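Local coordinates for protein endoglucanase CEL5A (Eubacterium cellulosolvens, PDB 4AEK) that probably binds beta-glucan chains of plant cell walls through a family 65 carbohydrate-binding module carried by this endoglucanase, at residues A[57-62]-A[72-77]. Numbering follows the deposited sequence.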
ATOM      1  N   VAL A  57       3.441  -5.700  -1.806  1.00 28.34           N
ATOM      2  CA  VAL A  57       3.839  -4.426  -2.466  1.00 28.22           C
ATOM      3  C   VAL A  57       2.750  -3.428  -1.966  1.00 26.68           C
ATOM      4  O   VAL A  57       1.579  -3.813  -1.724  1.00 25.44           O
ATOM      5  CB  VAL A  57       3.927  -4.817  -3.971  1.00 33.15           C
ATOM      6  CG1 VAL A  57       2.864  -4.275  -4.899  1.00 35.75           C
ATOM      7  CG2 VAL A  57       5.343  -5.018  -4.495  1.00 34.45           C
ATOM      8  N   LEU A  58       3.176  -2.206  -1.767  1.00 26.46           N
ATOM      9  CA  LEU A  58       2.368  -1.052  -1.600  1.00 26.74           C
ATOM     10  C   LEU A  58       2.376  -0.195  -2.858  1.00 28.75           C
ATOM     11  O   LEU A  58       3.444   0.081  -3.414  1.00 32.31           O
ATOM     12  CB  LEU A  58       2.858  -0.255  -0.398  1.00 27.65           C
ATOM     13  CG  LEU A  58       2.139   1.019   0.023  1.00 28.06           C
ATOM     14  CD1 LEU A  58       0.747   0.646   0.471  1.00 28.80           C
ATOM     15  CD2 LEU A  58       2.877   1.752   1.141  1.00 28.99           C
ATOM     16  N   ILE A  59       1.194   0.221  -3.330  1.00 28.44           N
ATOM     17  CA  ILE A  59       1.046   1.077  -4.506  1.00 27.43           C
ATOM     18  C   ILE A  59       0.463   2.433  -4.114  1.00 27.48           C
ATOM     19  O   ILE A  59      -0.630   2.462  -3.542  1.00 26.91           O
ATOM     20  CB  ILE A  59       0.053   0.504  -5.528  1.00 28.79           C
ATOM     21  CG1 ILE A  59       0.278  -0.985  -5.915  1.00 36.92           C
ATOM     22  CG2 ILE A  59       0.032   1.379  -6.741  1.00 29.90           C
ATOM     23  CD1 ILE A  59       1.680  -1.320  -6.007  1.00 39.41           C
ATOM     24  N   PHE A  60       1.155   3.521  -4.408  1.00 26.07           N
ATOM     25  CA  PHE A  60       0.600   4.864  -4.468  1.00 26.98           C
ATOM     26  C   PHE A  60       0.456   5.184  -5.917  1.00 26.98           C
ATOM     27  O   PHE A  60       1.432   5.117  -6.680  1.00 29.04           O
ATOM     28  CB  PHE A  60       1.487   5.874  -3.718  1.00 27.03           C
ATOM     29  CG  PHE A  60       1.170   5.995  -2.244  1.00 25.07           C
ATOM     30  CD1 PHE A  60       0.980   4.866  -1.476  1.00 25.90           C
ATOM     31  CD2 PHE A  60       1.117   7.206  -1.627  1.00 27.15           C
ATOM     32  CE1 PHE A  60       0.677   4.955  -0.140  1.00 25.50           C
ATOM     33  CE2 PHE A  60       0.841   7.299  -0.271  1.00 26.52           C
ATOM     34  CZ  PHE A  60       0.642   6.170   0.464  1.00 25.48           C
ATOM     35  N   ALA A  61      -0.754   5.475  -6.355  1.00 25.69           N
ATOM     36  CA  ALA A  61      -1.010   5.766  -7.729  1.00 26.77           C
ATOM     37  C   ALA A  61      -1.809   7.030  -7.926  1.00 27.64           C
ATOM     38  O   ALA A  61      -2.613   7.447  -7.077  1.00 27.79           O
ATOM     39  CB  ALA A  61      -1.709   4.616  -8.452  1.00 26.66           C
ATOM     40  N   ARG A  62      -1.533   7.647  -9.065  1.00 27.50           N
ATOM     41  CA  ARG A  62      -2.233   8.852  -9.508  1.00 27.18           C
ATOM     42  C   ARG A  62      -2.659   8.472 -10.857  1.00 29.87           C
ATOM     43  O   ARG A  62      -1.810   7.965 -11.627  1.00 29.55           O
ATOM     44  CB  ARG A  62      -1.303  10.060  -9.579  1.00 28.86           C
ATOM     45  CG  ARG A  62      -2.000  11.231 -10.156  1.00 29.90           C
ATOM     46  CD  ARG A  62      -1.070  12.451 -10.221  1.00 31.61           C
ATOM     47  NE  ARG A  62      -0.154  12.290 -11.341  1.00 30.98           N
ATOM     48  CZ  ARG A  62       0.965  12.990 -11.491  1.00 32.03           C
ATOM     49  NH1 ARG A  62       1.347  13.873 -10.583  1.00 30.75           N
ATOM     50  NH2 ARG A  62       1.722  12.781 -12.555  1.00 32.83           N
ATOM     51  N   TRP A  72       2.432   5.010 -11.000  1.00 27.86           N
ATOM     52  CA  TRP A  72       2.223   3.768 -10.285  1.00 28.35           C
ATOM     53  C   TRP A  72       3.400   3.485  -9.390  1.00 28.63           C
ATOM     54  O   TRP A  72       4.341   2.765  -9.777  1.00 32.54           O
ATOM     55  CB  TRP A  72       1.971   2.670 -11.276  1.00 27.95           C
ATOM     56  CG  TRP A  72       1.609   1.364 -10.692  1.00 27.95           C
ATOM     57  CD1 TRP A  72       2.469   0.309 -10.348  1.00 29.98           C
ATOM     58  CD2 TRP A  72       0.262   0.921 -10.379  1.00 28.31           C
ATOM     59  NE1 TRP A  72       1.729  -0.739  -9.861  1.00 29.03           N
ATOM     60  CE2 TRP A  72       0.389  -0.413  -9.845  1.00 29.38           C
ATOM     61  CE3 TRP A  72      -1.034   1.525 -10.449  1.00 27.77           C
ATOM     62  CZ2 TRP A  72      -0.746  -1.133  -9.396  1.00 27.12           C
ATOM     63  CZ3 TRP A  72      -2.137   0.783  -9.997  1.00 29.23           C
ATOM     64  CH2 TRP A  72      -1.976  -0.528  -9.519  1.00 27.45           C
ATOM     65  N   ALA A  73       3.397   4.092  -8.218  1.00 33.10           N
ATOM     66  CA  ALA A  73       4.507   3.993  -7.271  1.00 33.17           C
ATOM     67  C   ALA A  73       4.344   2.713  -6.438  1.00 35.81           C
ATOM     68  O   ALA A  73       3.975   2.719  -5.246  1.00 36.52           O
ATOM     69  CB  ALA A  73       4.549   5.183  -6.373  1.00 35.42           C
ATOM     70  N   GLN A  74       4.703   1.634  -7.081  1.00 35.30           N
ATOM     71  CA  GLN A  74       4.793   0.353  -6.489  1.00 35.48           C
ATOM     72  C   GLN A  74       6.075   0.185  -5.763  1.00 35.60           C
ATOM     73  O   GLN A  74       7.145   0.255  -6.385  1.00 35.59           O
ATOM     74  CB  GLN A  74       4.732  -0.649  -7.595  1.00 35.58           C
ATOM     75  CG  GLN A  74       4.741  -2.058  -7.115  1.00 37.46           C
ATOM     76  CD  GLN A  74       4.483  -2.980  -8.260  1.00 39.10           C
ATOM     77  OE1 GLN A  74       3.533  -2.782  -9.050  1.00 42.19           O
ATOM     78  NE2 GLN A  74       5.336  -4.017  -8.374  1.00 38.98           N
ATOM     79  N   ILE A  75       5.993  -0.096  -4.467  1.00 33.82           N
ATOM     80  CA  ILE A  75       7.189  -0.289  -3.686  1.00 33.05           C
ATOM     81  C   ILE A  75       7.159  -1.551  -2.929  1.00 35.35           C
ATOM     82  O   ILE A  75       6.089  -2.007  -2.499  1.00 33.61           O
ATOM     83  CB  ILE A  75       7.481   0.850  -2.727  1.00 37.63           C
ATOM     84  CG1 ILE A  75       6.286   1.158  -1.841  1.00 37.89           C
ATOM     85  CG2 ILE A  75       7.910   2.050  -3.536  1.00 39.13           C
ATOM     86  CD1 ILE A  75       6.606   2.173  -0.750  1.00 41.65           C
ATOM     87  N   SER A  76       8.338  -2.174  -2.869  1.00 33.05           N
ATOM     88  CA  SER A  76       8.560  -3.295  -2.002  1.00 35.90           C
ATOM     89  C   SER A  76       8.759  -2.650  -0.643  1.00 32.83           C
ATOM     90  O   SER A  76       9.000  -1.433  -0.560  1.00 31.56           O
ATOM     91  CB  SER A  76       9.800  -4.095  -2.488  1.00 39.83           C
ATOM     92  OG  SER A  76      10.745  -3.099  -2.879  1.00 48.16           O
ATOM     93  N   PRO A  77       8.607  -3.449   0.427  1.00 29.83           N
ATOM     94  CA  PRO A  77       8.896  -2.976   1.768  1.00 31.95           C
ATOM     95  C   PRO A  77      10.248  -2.322   1.871  1.00 32.12           C
ATOM     96  O   PRO A  77      11.285  -2.779   1.324  1.00 30.06           O
ATOM     97  CB  PRO A  77       8.880  -4.241   2.615  1.00 32.26           C
ATOM     98  CG  PRO A  77       7.981  -5.176   1.858  1.00 32.03           C
ATOM     99  CD  PRO A  77       8.120  -4.825   0.410  1.00 31.93           C
TER
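Ile59 packs against one face of the Trp72 indole in a beta hairpin of this beta-sandwich carbohydrate-binding module, where strand 71-75 runs antiparallel to strand 56-62 along the margin of a four-stranded sheet. The methyl CG2 of Ile59 stands 3.5 Å from the centroid of the Trp72 six-membered ring, only 8° off the ring normal, a CH-pi contact over that face. Trp72 has CG anti to its backbone N (chi1 -174°), which lays the ring across the neighbouring strand. Obliquely to the ring, Ala61 CB comes within 3.7 Å of Trp72 CE3.

The indole is also held from its edge. Trp72 NE1 donates to Gln74 OE1 at 2.8 Å, lying on a lone pair of the amide oxygen, with the oxygen almost in the ring plane; this bond resists rotation of both flat groups. The extended Gln74 chain runs beside Ile59, whose CD1 is pressed to 3.3 Å from Gln74 CG, short for two carbons, with chi2 of Ile59 off a staggered value, while the Val57 side chain crosses Gln74 at an angle, its CG1 3.7 Å from Gln74 CG. Trp24 adds a contact to Gln74, and Trp72 is an exposed residue, consistent with the aromatic surfaces on which such modules commonly receive glucan chains.

The other face turns inward. Leu58 CB meets Ile75 CG1 at 4.0 Å, and both residues continue onto Phe87; the Phe60 ring goes off to stack edge-to-face with Phe101, leaving its CB near Ala73 CB.

Two hydrogen-bonded pairs, Leu58 with Ile75 and Phe60 with Ala73, tie the backbones. An inverse gamma turn centred on Ala73 bends the outer strand, with a weak bond from Gln74 N to Trp72 O. At that bend, Phe60 N donates to Ala73 O at 3.0 Å from above the carbonyl plane, 51° out of it.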